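Local coordinates for protein beta-galactosidase (Trichoderma reesei, PDB 3OG2) that probably hydrolyses terminal non-reducing beta-D-galactose residues of beta-D-galactosides, as a glycoside hydrolase of family 35, at residues Gly108-Ala113 / Ser570-Ser575; Gly514-Ile519 / Ala536-Gln541; Pro681-Arg686 / Val699-Ser704; Ala739-Leu744 / Trp961-Arg966; Val943-Leu948 / Glu986-Val991. All blocks are in the same frame, centred on the assembly; numbering follows the deposited sequence. Where two conformers were deposited one is given.

Contact 1. Residues Gly108-Ala113 / Ser570-Ser575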
# COMPACT_ATOMS: atom_id res chain seq x y z
N GLY A 108 7.69 14.75 9.77
CA GLY A 108 8.67 14.19 10.67
C GLY A 108 8.83 12.68 10.48
O GLY A 108 8.96 11.98 11.49
N ILE A 109 8.89 12.23 9.26
CA ILE A 109 9.04 10.82 8.88
C ILE A 109 10.31 10.66 8.09
O ILE A 109 10.62 11.50 7.22
CB ILE A 109 7.79 10.40 8.05
CG1 ILE A 109 6.57 10.33 8.97
CG2 ILE A 109 8.01 9.13 7.21
CD1 ILE A 109 6.62 9.17 9.94
N TYR A 110 11.07 9.60 8.39
CA TYR A 110 12.24 9.24 7.59
C TYR A 110 11.81 8.23 6.51
O TYR A 110 10.71 7.67 6.58
CB TYR A 110 13.34 8.66 8.47
CG TYR A 110 13.94 9.69 9.40
CD1 TYR A 110 14.63 10.76 8.85
CD2 TYR A 110 13.86 9.57 10.77
CE1 TYR A 110 15.24 11.75 9.67
CE2 TYR A 110 14.46 10.53 11.58
CZ TYR A 110 15.14 11.58 11.02
OH TYR A 110 15.70 12.55 11.87
N LEU A 111 12.69 8.02 5.50
CA LEU A 111 12.31 7.17 4.39
C LEU A 111 13.37 6.11 4.08
O LEU A 111 14.59 6.37 4.12
CB LEU A 111 12.15 8.02 3.11
CG LEU A 111 10.99 9.04 3.14
CD1 LEU A 111 11.05 9.90 1.86
CD2 LEU A 111 9.65 8.39 3.32
N LEU A 112 12.84 4.93 3.74
CA LEU A 112 13.59 3.82 3.12
C LEU A 112 13.24 3.83 1.64
O LEU A 112 12.09 3.58 1.29
CB LEU A 112 13.20 2.52 3.82
CG LEU A 112 13.53 1.23 3.03
CD1 LEU A 112 14.98 1.14 2.57
CD2 LEU A 112 13.19 -0.00 3.88
N ALA A 113 14.22 4.17 0.80
CA ALA A 113 13.99 4.27 -0.64
C ALA A 113 14.29 2.95 -1.32
O ALA A 113 15.38 2.40 -1.09
CB ALA A 113 14.91 5.36 -1.22
N SER A 570 12.06 20.50 12.25
CA SER A 570 11.25 20.70 13.46
C SER A 570 10.25 19.56 13.67
O SER A 570 9.97 19.20 14.84
CB SER A 570 10.48 22.02 13.39
OG SER A 570 9.65 22.06 12.27
N ALA A 571 9.69 18.97 12.63
CA ALA A 571 8.65 17.98 12.80
C ALA A 571 9.21 16.68 13.39
O ALA A 571 8.40 15.84 13.85
CB ALA A 571 7.97 17.64 11.50
N TYR A 572 10.52 16.49 13.38
CA TYR A 572 11.08 15.26 13.97
C TYR A 572 11.19 15.42 15.47
O TYR A 572 11.63 14.46 16.15
CB TYR A 572 12.46 14.96 13.34
CG TYR A 572 12.36 14.66 11.86
CD1 TYR A 572 12.43 15.66 10.88
CD2 TYR A 572 12.19 13.32 11.45
CE1 TYR A 572 12.32 15.33 9.55
CE2 TYR A 572 12.08 12.98 10.10
CZ TYR A 572 12.15 14.01 9.15
OH TYR A 572 12.07 13.70 7.82
N GLY A 573 10.75 16.56 16.05
CA GLY A 573 10.63 16.65 17.48
C GLY A 573 11.94 16.64 18.22
O GLY A 573 13.01 16.93 17.67
N SER A 574 11.86 16.28 19.51
CA SER A 574 13.06 16.41 20.35
C SER A 574 14.00 15.21 20.21
O SER A 574 15.20 15.34 20.49
CB SER A 574 12.70 16.59 21.81
OG SER A 574 11.99 15.43 22.25
N SER A 575 13.46 14.10 19.78
CA SER A 575 14.22 12.83 19.67
C SER A 575 13.30 11.84 18.95
O SER A 575 12.09 12.11 18.85
CB SER A 575 14.68 12.31 21.03
OG SER A 575 13.57 12.11 21.89
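Gly108 ends helix 98-107 in a Schellman motif of the TIM-barrel domain, and the backbone leaving that motif packs on Ala571 and Tyr572 of the 3-10 segment 570-572. The ring of Tyr572 does most of the work. Its CG is anti to the carbonyl carbon (chi1 -64°) on a CB that points toward Gly108, and the ring beyond lies against Gly108 CA. Gly108 CA sits over the centre of one face, 3.6 Å from the ring centroid in a CH-pi contact. Lacking a CB, Gly108 can also bring its CA within 3.6 Å of Ala571 O, while its N lies 3.4 Å from Ala571 CB.

Tyr110 joins in as an offset stack: the centroids of the Tyr110 and Tyr572 rings are 4.3 Å apart, with the planes turned by 26°. Tyr572 CE2 stands over the centre of the Tyr110 ring, 3.4 Å from Tyr110 CE1. At the far end of Tyr572, OH donates a 2.7 Å hydrogen bond to Ile109 O, arriving well above the carbonyl plane (58° out of it). The bond helps, with the stack, to hold the phenol beside the strand entry. An alanine in place of Tyr572 would probably open a gap beside Gly108 and the Tyr110 ring and deprive Ile109 O of its hydroxyl donor.

Lys66 NZ, at the end of helix 58-66, holds Gly108 O, and Pro171 also touches Tyr572. Barrel strand 110-116 then runs on between its parallel neighbours 72-76 and 172-177; Ala571 and Tyr572 lie against the entry to that strand.

Contact 2. Residues Gly514-Ile519 / Ala536-Gln541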
# COMPACT_ATOMS: atom_id res chain seq x y z
N GLY A 514 -12.30 6.02 39.48
CA GLY A 514 -12.59 4.59 39.38
C GLY A 514 -12.83 3.94 40.72
O GLY A 514 -12.37 4.43 41.76
N SER A 515 -13.56 2.84 40.72
CA SER A 515 -13.79 2.19 42.01
C SER A 515 -13.35 0.75 41.96
O SER A 515 -13.74 -0.05 42.82
CB SER A 515 -15.26 2.24 42.41
OG SER A 515 -16.07 1.87 41.33
N ASN A 516 -12.56 0.45 40.94
CA ASN A 516 -12.17 -0.95 40.78
C ASN A 516 -10.76 -1.17 41.23
O ASN A 516 -10.39 -2.18 41.79
CB ASN A 516 -12.41 -1.26 39.30
CG ASN A 516 -11.89 -2.63 39.06
OD1 ASN A 516 -10.73 -2.75 38.67
ND2 ASN A 516 -12.78 -3.57 39.37
N VAL A 517 -9.86 -0.26 41.03
CA VAL A 517 -8.45 -0.46 41.35
C VAL A 517 -8.24 -0.67 42.85
O VAL A 517 -8.84 -0.02 43.71
CB VAL A 517 -7.64 0.74 40.77
CG1 VAL A 517 -8.17 2.06 41.29
CG2 VAL A 517 -6.16 0.55 41.11
N THR A 518 -7.37 -1.63 43.19
CA THR A 518 -6.95 -1.78 44.58
C THR A 518 -5.46 -1.52 44.69
O THR A 518 -4.68 -1.76 43.75
CB THR A 518 -7.24 -3.18 45.14
OG1 THR A 518 -6.48 -4.09 44.38
CG2 THR A 518 -8.70 -3.58 44.97
N ILE A 519 -5.04 -1.11 45.89
CA ILE A 519 -3.69 -0.66 46.06
C ILE A 519 -3.17 -1.22 47.36
O ILE A 519 -3.81 -1.05 48.39
CB ILE A 519 -3.60 0.89 46.11
CG1 ILE A 519 -4.19 1.61 44.92
CG2 ILE A 519 -2.13 1.26 46.31
CD1 ILE A 519 -4.55 3.04 45.15
N ALA A 536 -14.69 1.77 32.08
CA ALA A 536 -14.51 2.83 33.07
C ALA A 536 -13.04 3.02 33.41
O ALA A 536 -12.42 2.14 34.01
CB ALA A 536 -15.29 2.49 34.33
N ARG A 537 -12.45 4.15 33.06
CA ARG A 537 -11.05 4.36 33.33
C ARG A 537 -10.77 4.43 34.83
O ARG A 537 -11.57 4.97 35.61
CB ARG A 537 -10.66 5.72 32.66
CG ARG A 537 -9.21 6.06 32.90
CD ARG A 537 -8.70 7.19 32.01
NE ARG A 537 -9.24 8.47 32.55
CZ ARG A 537 -9.08 9.61 31.89
NH1 ARG A 537 -8.45 9.66 30.70
NH2 ARG A 537 -9.55 10.75 32.37
N GLN A 538 -9.64 3.89 35.27
CA GLN A 538 -9.16 4.07 36.61
C GLN A 538 -7.94 5.01 36.57
O GLN A 538 -7.13 4.91 35.63
CB GLN A 538 -8.71 2.74 37.24
CG GLN A 538 -9.66 1.58 36.99
CD GLN A 538 -11.01 1.77 37.66
OE1 GLN A 538 -11.04 1.76 38.92
NE2 GLN A 538 -12.10 1.87 36.88
N VAL A 539 -7.80 5.87 37.55
CA VAL A 539 -6.65 6.77 37.56
C VAL A 539 -6.16 6.81 39.00
O VAL A 539 -6.95 7.05 39.91
CB VAL A 539 -6.98 8.20 37.07
CG1 VAL A 539 -5.73 9.11 37.09
CG2 VAL A 539 -7.58 8.20 35.68
N VAL A 540 -4.87 6.62 39.19
CA VAL A 540 -4.23 6.70 40.49
C VAL A 540 -3.00 7.60 40.40
O VAL A 540 -2.24 7.54 39.43
CB VAL A 540 -3.82 5.29 41.01
CG1 VAL A 540 -3.03 5.41 42.33
CG2 VAL A 540 -5.05 4.41 41.16
N GLN A 541 -2.82 8.42 41.43
CA GLN A 541 -1.64 9.27 41.54
C GLN A 541 -0.73 8.74 42.66
O GLN A 541 -1.18 8.50 43.78
CB GLN A 541 -2.06 10.70 41.88
CG GLN A 541 -0.80 11.56 42.04
CD GLN A 541 -1.14 13.01 42.24
OE1 GLN A 541 -2.33 13.30 42.39
NE2 GLN A 541 -0.15 13.90 42.25
O HOH W 1 -14.77 2.15 38.21
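Gln538 OE1 collects two backbone N-H groups from across the contact: Asn516 N at 2.8 Å and, more loosely, Val517 N at 3.2 Å from Gln538 OE1. Both donors come from the same face of the amide plane, each tilted about a third of a right angle from it. The Gln538 chain is bent at chi2 (-66°), which folds CD back toward the turn. There Gly514, with no side chain, brings its CA to 3.3 Å from Gln538 OE1. The other branch is held as well: Gln538 NE2 gives a 2.9 Å bond to Ala536 O, which lies in the amide plane, and shares water 1 with Ser515 N. With OE1 facing two N-H donors and NE2 a carbonyl oxygen, the amide is likely to have little freedom to flip.

Residues 514-517 carry the chain from strand 510-513, at the edge of a five-stranded mixed sheet, to strand 518-521, at the edge of an eight-stranded antiparallel one. Beyond the amide, along strand 538-542, the contact turns apolar. Val517 CG1 meets Val540 CG2 at 3.9 Å, the two side chains crossing at a slant, and Ile519 and Val540 reach tip to tip, with 4.0 Å from Ile519 CD1 to Val540 CG1.

Farther out, Asn516 OD1 takes the N-H of Thr532. Val539 pairs through its backbone with Ile512 and Glu513, and the guanidinium of Arg537 forms salt bridges with Glu513 and Glu613.

Contact 3. Residues Pro681-Arg686 / Val699-Ser704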
# COMPACT_ATOMS: atom_id res chain seq x y z
N PRO A 681 0.61 1.72 -37.77
CA PRO A 681 1.88 0.99 -37.88
C PRO A 681 1.74 -0.36 -38.55
O PRO A 681 0.78 -1.12 -38.30
CB PRO A 681 2.29 0.77 -36.40
CG PRO A 681 1.68 1.99 -35.73
CD PRO A 681 0.31 2.08 -36.37
N LEU A 682 2.69 -0.68 -39.43
CA LEU A 682 2.71 -1.99 -40.05
C LEU A 682 3.31 -2.99 -39.11
O LEU A 682 4.35 -2.74 -38.46
CB LEU A 682 3.58 -1.95 -41.32
CG LEU A 682 3.15 -0.93 -42.38
CD1 LEU A 682 4.06 -1.12 -43.61
CD2 LEU A 682 1.66 -1.10 -42.69
N ALA A 683 2.72 -4.16 -38.99
CA ALA A 683 3.30 -5.25 -38.18
C ALA A 683 4.13 -6.08 -39.14
O ALA A 683 3.63 -7.12 -39.58
CB ALA A 683 2.22 -6.11 -37.52
N ASN A 684 5.31 -5.57 -39.49
CA ASN A 684 6.05 -6.19 -40.56
C ASN A 684 7.43 -6.63 -40.10
O ASN A 684 8.31 -6.93 -40.94
CB ASN A 684 6.16 -5.25 -41.77
CG ASN A 684 6.87 -3.94 -41.42
OD1 ASN A 684 7.30 -3.72 -40.27
ND2 ASN A 684 6.99 -3.10 -42.42
N LEU A 685 7.70 -6.71 -38.82
CA LEU A 685 8.97 -7.17 -38.32
C LEU A 685 9.08 -8.67 -38.44
O LEU A 685 8.27 -9.39 -37.81
CB LEU A 685 9.17 -6.78 -36.83
CG LEU A 685 9.16 -5.23 -36.66
CD1 LEU A 685 9.20 -4.85 -35.19
CD2 LEU A 685 10.28 -4.58 -37.50
N ARG A 686 10.04 -9.14 -39.22
CA ARG A 686 10.10 -10.59 -39.46
C ARG A 686 10.87 -11.35 -38.38
O ARG A 686 10.84 -12.58 -38.35
CB ARG A 686 10.70 -10.87 -40.85
CG ARG A 686 9.89 -10.16 -41.97
CD ARG A 686 10.27 -10.83 -43.31
NE ARG A 686 10.01 -12.23 -43.00
CZ ARG A 686 8.82 -12.81 -42.77
NH1 ARG A 686 7.67 -12.13 -42.81
NH2 ARG A 686 8.83 -14.11 -42.49
N VAL A 699 5.54 -12.68 -38.96
CA VAL A 699 5.90 -11.35 -38.46
C VAL A 699 5.56 -11.30 -36.99
O VAL A 699 4.69 -12.06 -36.53
CB VAL A 699 5.15 -10.20 -39.13
CG1 VAL A 699 5.63 -10.11 -40.59
CG2 VAL A 699 3.62 -10.39 -39.06
N SER A 700 6.23 -10.47 -36.22
CA SER A 700 5.86 -10.29 -34.82
C SER A 700 4.51 -9.61 -34.70
O SER A 700 4.26 -8.58 -35.35
CB SER A 700 6.91 -9.40 -34.13
OG SER A 700 6.46 -9.22 -32.79
N LEU A 701 3.67 -10.16 -33.84
CA LEU A 701 2.41 -9.53 -33.44
C LEU A 701 2.39 -9.32 -31.94
O LEU A 701 1.34 -9.41 -31.29
CB LEU A 701 1.23 -10.39 -33.94
CG LEU A 701 1.21 -10.53 -35.47
CD1 LEU A 701 0.16 -11.56 -35.86
CD2 LEU A 701 0.93 -9.23 -36.18
N TYR A 702 3.57 -9.01 -31.41
CA TYR A 702 3.75 -8.71 -29.98
C TYR A 702 3.72 -7.20 -29.80
O TYR A 702 4.57 -6.50 -30.40
CB TYR A 702 5.10 -9.23 -29.49
CG TYR A 702 5.31 -10.72 -29.60
CD1 TYR A 702 4.29 -11.64 -29.84
CD2 TYR A 702 6.62 -11.17 -29.42
CE1 TYR A 702 4.58 -13.01 -29.90
CE2 TYR A 702 6.90 -12.55 -29.47
CZ TYR A 702 5.89 -13.44 -29.71
OH TYR A 702 6.15 -14.80 -29.79
N GLY A 703 2.81 -6.65 -28.99
CA GLY A 703 2.73 -5.21 -28.87
C GLY A 703 4.05 -4.53 -28.51
O GLY A 703 4.42 -3.48 -29.07
N SER A 704 4.80 -5.14 -27.56
CA SER A 704 5.99 -4.43 -27.08
C SER A 704 7.07 -4.40 -28.14
O SER A 704 7.97 -3.52 -28.04
CB SER A 704 6.55 -5.08 -25.80
OG SER A 704 5.69 -4.81 -24.69
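An inverse gamma turn centred on Ala683 presents that residue to the run 699-701, in the long loop between strands 663-666 and 713-720. Ala683 CB rests against Leu701 CD2 at 3.6 Å, and Ala683 O lies 3.3 Å from Val699 CG2. That methyl is the one wedged between the backbone N and the carbonyl carbon of Val699, the crowded position, while CG1 (chi1 -68°) is anti to the carbonyl carbon. CG1 in turn meets the long side chain of Arg686: its NH1 comes to 3.6 Å from Val699 CG1. The arginine starts out away from the other segment, but the chain bends at chi3 (54°), which turns NE, and the guanidinium beyond it lies obliquely to the valine.

One backbone hydrogen bond ties the two runs, Ser700 N to Leu685 O at 2.8 Å. The same oxygen has a second, weaker neighbour, since Val699 CA stands 3.1 Å from Leu685 O in a CA-H...O contact. Leu685 O thus receives two adjacent residues of the opposing chain.

Behind the contact, Tyr706 OH bonds both Leu685 N and Ser700 O, linking the two runs a second time. Trp821 of strand 820-824 touches Ala683, Val699 and Leu701 and so backs the apolar part.

Ser700 OG, also bonded to Asp705 OD2, accepts from Tyr702 N at 3.2 Å. This is an ST turn, leading the chain toward the 3-10 segment that begins at Gly703, within a loop of an all-beta domain.

Contact 4. Residues Ala739-Leu744 / Trp961-Arg966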
# COMPACT_ATOMS: atom_id res chain seq x y z
N ALA A 739 -9.39 -10.36 -22.42
CA ALA A 739 -10.38 -10.86 -23.38
C ALA A 739 -9.94 -10.44 -24.77
O ALA A 739 -9.09 -9.54 -24.94
CB ALA A 739 -11.76 -10.25 -23.15
N SER A 740 -10.55 -11.03 -25.78
CA SER A 740 -10.27 -10.61 -27.15
C SER A 740 -11.55 -10.76 -27.98
O SER A 740 -12.37 -11.65 -27.68
CB SER A 740 -9.10 -11.38 -27.74
OG SER A 740 -9.23 -12.79 -27.73
N SER A 741 -11.72 -9.95 -28.98
CA SER A 741 -12.89 -9.99 -29.85
C SER A 741 -12.43 -9.87 -31.30
O SER A 741 -11.44 -9.18 -31.58
CB SER A 741 -13.82 -8.81 -29.53
OG SER A 741 -14.34 -8.93 -28.22
N VAL A 742 -13.18 -10.49 -32.21
CA VAL A 742 -12.79 -10.60 -33.64
C VAL A 742 -13.96 -10.21 -34.54
O VAL A 742 -15.07 -10.73 -34.34
CB VAL A 742 -12.36 -12.03 -33.97
CG1 VAL A 742 -11.98 -12.19 -35.44
CG2 VAL A 742 -11.20 -12.47 -33.03
N TRP A 743 -13.70 -9.36 -35.51
CA TRP A 743 -14.63 -9.05 -36.60
C TRP A 743 -13.96 -9.35 -37.92
O TRP A 743 -12.73 -9.20 -38.08
CB TRP A 743 -14.94 -7.54 -36.58
CG TRP A 743 -15.86 -7.16 -35.44
CD1 TRP A 743 -17.22 -7.01 -35.56
CD2 TRP A 743 -15.52 -6.89 -34.09
NE1 TRP A 743 -17.73 -6.66 -34.32
CE2 TRP A 743 -16.72 -6.58 -33.39
CE3 TRP A 743 -14.31 -6.88 -33.39
CZ2 TRP A 743 -16.75 -6.27 -32.02
CZ3 TRP A 743 -14.34 -6.57 -32.01
CH2 TRP A 743 -15.55 -6.27 -31.36
N LEU A 744 -14.77 -9.73 -38.88
CA LEU A 744 -14.40 -9.90 -40.29
C LEU A 744 -15.12 -8.78 -41.02
O LEU A 744 -16.35 -8.82 -41.11
CB LEU A 744 -14.86 -11.27 -40.77
CG LEU A 744 -14.62 -11.50 -42.26
CD1 LEU A 744 -13.13 -11.66 -42.54
CD2 LEU A 744 -15.42 -12.71 -42.72
N TRP A 961 -17.28 -2.18 -23.64
CA TRP A 961 -16.92 -3.18 -24.62
C TRP A 961 -17.88 -4.35 -24.38
O TRP A 961 -17.71 -5.09 -23.40
CB TRP A 961 -15.43 -3.54 -24.47
CG TRP A 961 -14.92 -4.68 -25.30
CD1 TRP A 961 -15.50 -5.47 -26.27
CD2 TRP A 961 -13.58 -5.21 -25.23
NE1 TRP A 961 -14.64 -6.41 -26.77
CE2 TRP A 961 -13.44 -6.27 -26.13
CE3 TRP A 961 -12.49 -4.83 -24.42
CZ2 TRP A 961 -12.25 -7.00 -26.28
CZ3 TRP A 961 -11.31 -5.54 -24.56
CH2 TRP A 961 -11.19 -6.61 -25.48
N ALA A 962 -18.82 -4.48 -25.31
CA ALA A 962 -19.80 -5.58 -25.26
C ALA A 962 -19.16 -6.79 -25.96
O ALA A 962 -18.76 -6.67 -27.15
CB ALA A 962 -21.05 -5.19 -25.97
N LEU A 963 -19.02 -7.91 -25.30
CA LEU A 963 -18.27 -9.03 -25.81
C LEU A 963 -19.10 -9.99 -26.65
O LEU A 963 -18.51 -10.78 -27.36
CB LEU A 963 -17.70 -9.84 -24.61
CG LEU A 963 -16.60 -9.08 -23.86
CD1 LEU A 963 -16.47 -9.63 -22.44
CD2 LEU A 963 -15.29 -9.20 -24.63
N GLU A 964 -20.44 -9.96 -26.51
CA GLU A 964 -21.28 -10.89 -27.18
C GLU A 964 -22.20 -10.15 -28.14
O GLU A 964 -22.40 -8.94 -28.08
CB GLU A 964 -22.06 -11.73 -26.16
CG GLU A 964 -21.08 -12.66 -25.43
CD GLU A 964 -21.73 -13.62 -24.46
OE1 GLU A 964 -22.93 -13.49 -24.14
OE2 GLU A 964 -20.98 -14.53 -23.99
N SER A 965 -22.77 -10.94 -29.04
CA SER A 965 -23.45 -10.30 -30.18
C SER A 965 -24.74 -9.60 -29.80
O SER A 965 -25.20 -8.78 -30.62
CB SER A 965 -23.72 -11.40 -31.22
OG SER A 965 -24.64 -12.34 -30.67
N ARG A 966 -25.25 -9.91 -28.62
CA ARG A 966 -26.43 -9.32 -28.02
C ARG A 966 -26.19 -7.91 -27.50
O ARG A 966 -27.08 -7.18 -27.09
CB ARG A 966 -26.87 -10.18 -26.82
CG ARG A 966 -25.72 -10.53 -25.85
CD ARG A 966 -26.20 -11.43 -24.73
NE ARG A 966 -25.31 -12.41 -24.12
CZ ARG A 966 -25.50 -12.89 -22.88
NH1 ARG A 966 -26.55 -12.44 -22.18
NH2 ARG A 966 -24.71 -13.79 -22.29
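The indole of Trp961 turns its edge to Ser741, whose CB and OG both lie close to the ring plane, and carries Leu963 CD2 on one face, 3.5 Å above the plane and displaced toward the rim. At that edge Trp961 NE1 donates to Ser741 OG, 2.9 Å away and only 10° out of the ring plane, though the N-H...O angle of 144° shows the bond to be bent. Farther round the six-membered ring, Trp961 CH2 approaches Ala739 O at 3.6 Å. The CG of Trp961 is anti to its backbone N (chi1 173°), which sets CG beside the carbonyl carbon.

Leu963 CD2 does double duty, lying 4.0 Å from Ala739 CB and 3.7 Å from Ser741 OG. A phenylalanine in place of Trp961 would lack the indole N-H and the second ring, and would probably leave Ser741 OG without this donor and loosen the contact with Ala739.

The salt bridge between Glu964 and Arg966 lies within 961-966, away from the contact.

Ser741 OG also bonds Ser751 OG, and Ser751 OG is shared with Leu963 O; Arg918 of strand 917-923 touches Ala739, Trp961 and Leu963. Contacts made mainly by side chains, with no strand pairing between these segments, join the antiparallel sheet containing strand 740-744 to the one containing strand 953-962, a buried junction between two all-beta units of the enzyme.

Contact 5. Residues Val943-Leu948 / Glu986-Val991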
# COMPACT_ATOMS: atom_id res chain seq x y z
N VAL A 943 -11.96 7.26 -6.23
CA VAL A 943 -11.15 8.23 -6.97
C VAL A 943 -10.83 9.34 -6.02
O VAL A 943 -11.77 9.87 -5.46
CB VAL A 943 -11.85 8.73 -8.24
CG1 VAL A 943 -10.93 9.69 -8.97
CG2 VAL A 943 -12.24 7.52 -9.11
N PRO A 944 -9.57 9.69 -5.79
CA PRO A 944 -9.29 10.69 -4.75
C PRO A 944 -9.64 12.12 -5.14
O PRO A 944 -9.52 12.53 -6.27
CB PRO A 944 -7.77 10.61 -4.59
CG PRO A 944 -7.29 10.10 -5.92
CD PRO A 944 -8.36 9.18 -6.46
N GLU A 945 -10.06 12.89 -4.10
CA GLU A 945 -10.03 14.33 -4.21
C GLU A 945 -8.66 14.77 -4.71
O GLU A 945 -7.66 14.20 -4.27
CB GLU A 945 -10.32 14.95 -2.82
CG GLU A 945 -10.49 16.46 -2.87
CD GLU A 945 -10.77 17.01 -1.50
OE1 GLU A 945 -11.27 16.26 -0.62
OE2 GLU A 945 -10.51 18.22 -1.28
N GLY A 946 -8.60 15.72 -5.64
CA GLY A 946 -7.31 16.05 -6.26
C GLY A 946 -7.40 15.62 -7.70
O GLY A 946 -7.21 16.41 -8.64
N ILE A 947 -7.72 14.36 -7.95
CA ILE A 947 -8.09 13.89 -9.27
C ILE A 947 -9.53 14.40 -9.57
O ILE A 947 -9.72 14.98 -10.63
CB ILE A 947 -7.98 12.37 -9.41
CG1 ILE A 947 -6.53 11.87 -9.22
CG2 ILE A 947 -8.50 11.95 -10.79
CD1 ILE A 947 -5.51 12.45 -10.20
N LEU A 948 -10.42 14.20 -8.61
CA LEU A 948 -11.70 14.92 -8.70
C LEU A 948 -11.59 16.34 -8.17
O LEU A 948 -10.89 16.57 -7.16
CB LEU A 948 -12.72 14.19 -7.83
CG LEU A 948 -13.34 12.94 -8.45
CD1 LEU A 948 -14.03 12.09 -7.39
CD2 LEU A 948 -14.37 13.32 -9.54
N GLU A 986 -4.13 19.45 5.64
CA GLU A 986 -3.75 20.53 4.73
C GLU A 986 -4.59 20.37 3.47
O GLU A 986 -4.97 19.28 3.04
CB GLU A 986 -2.26 20.46 4.38
CG GLU A 986 -1.32 20.66 5.54
CD GLU A 986 -1.39 21.93 6.33
OE1 GLU A 986 -1.45 23.00 5.67
OE2 GLU A 986 -1.37 21.95 7.58
N ARG A 987 -4.93 21.50 2.86
CA ARG A 987 -5.86 21.51 1.74
C ARG A 987 -5.34 20.72 0.55
O ARG A 987 -4.14 20.71 0.26
CB ARG A 987 -6.13 22.99 1.34
CG ARG A 987 -7.13 23.62 2.33
CD ARG A 987 -7.89 24.83 1.86
NE ARG A 987 -7.59 26.01 2.63
CZ ARG A 987 -6.88 26.36 3.66
NH1 ARG A 987 -6.11 25.56 4.37
NH2 ARG A 987 -6.93 27.66 4.02
N VAL A 988 -6.29 20.08 -0.14
CA VAL A 988 -6.00 19.28 -1.32
C VAL A 988 -6.13 20.14 -2.57
O VAL A 988 -7.15 20.73 -2.82
CB VAL A 988 -6.94 18.08 -1.45
CG1 VAL A 988 -6.56 17.20 -2.66
CG2 VAL A 988 -6.95 17.22 -0.19
N GLU A 989 -5.05 20.19 -3.32
CA GLU A 989 -5.05 20.96 -4.56
C GLU A 989 -5.44 20.08 -5.71
O GLU A 989 -4.97 18.92 -5.82
CB GLU A 989 -3.63 21.50 -4.80
CG GLU A 989 -3.24 22.48 -3.68
CD GLU A 989 -2.12 23.37 -4.14
OE1 GLU A 989 -2.00 23.50 -5.38
OE2 GLU A 989 -1.39 23.89 -3.25
N VAL A 990 -6.24 20.62 -6.60
CA VAL A 990 -6.65 19.85 -7.78
C VAL A 990 -5.47 19.64 -8.70
O VAL A 990 -4.73 20.57 -9.01
CB VAL A 990 -7.78 20.62 -8.51
CG1 VAL A 990 -8.15 19.90 -9.78
CG2 VAL A 990 -8.97 20.82 -7.55
N VAL A 991 -5.35 18.42 -9.17
CA VAL A 991 -4.29 18.10 -10.13
C VAL A 991 -4.72 18.63 -11.49
O VAL A 991 -5.83 18.31 -11.94
CB VAL A 991 -4.10 16.57 -10.12
CG1 VAL A 991 -3.10 16.17 -11.19
CG2 VAL A 991 -3.61 16.10 -8.76
O HOH W 2 -9.12 20.10 0.53
O HOH W 3 -9.85 19.90 -3.17
O HOH W 4 -7.95 16.65 -12.08
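Glu945 lies across Val988, its chain extended beyond CG and slanting over the isopropyl group. Glu945 OE2 comes to 3.6 Å from Val988 CB, and Glu945 CG stands 4.0 Å from Val988 CG1. The CG of Glu945 is anti to the backbone N (chi1 -172°), the start of that reach. Water 3 bridges the carboxylate to the backbone of the same valine, donating to Glu945 OE2 at 2.6 Å and also to Val988 O. Water 2 accepts from Val988 N and lies close to the same OE2. The other oxygen, OE1, forms a salt bridge with Arg985 just ahead of the segment, which would help keep the carboxylate in its charged form.

Next along, Gly946 O receives Val991 N in a nearly straight bond of 2.8 Å (169° at the hydrogen). Val991 CB lies 3.4 Å from Gly946 O, and Val990 CA adds a CA-H...O contact. Gly946 has a positive phi of 113°; a CB at these backbone angles would be jammed against the carbonyl O of Glu945 and would also come tight to Val988 CG1. Water 4 spans the far end, donating to Ile947 O and Val991 O.

Within 943-948 the bonds Leu948 N to Pro944 O and Gly946 N to Leu948 O curl the chain into a tight turn between strands 940-943 and 953-962. The C-terminal tail after strand 981-982 is pinned to this turn; Glu989 N bonds Ser56 OG and Val988 touches Leu57, so the tail also meets the barrel domain.

From the N terminus, contact 1 comes first: it closes a loop of 456 residues, bringing residues after strand 558-559 back to the catalytic barrel. Contact 2 is nested inside that loop, its centre about 36 Å from that of contact 1, and ties an inner strand of one sheet to the edge strand of another and to the connection leading into it. Contact 3 follows in series and closes a short loop that contains no helix or strand. Contacts 4 and 5 cross, their segments alternating along the chain: contact 4 joins two all-beta units, and contact 5 holds the C-terminal tail to a turn of the later one. Contact 5 lies nearer contact 1 than the other three do, about 25 Å between centres.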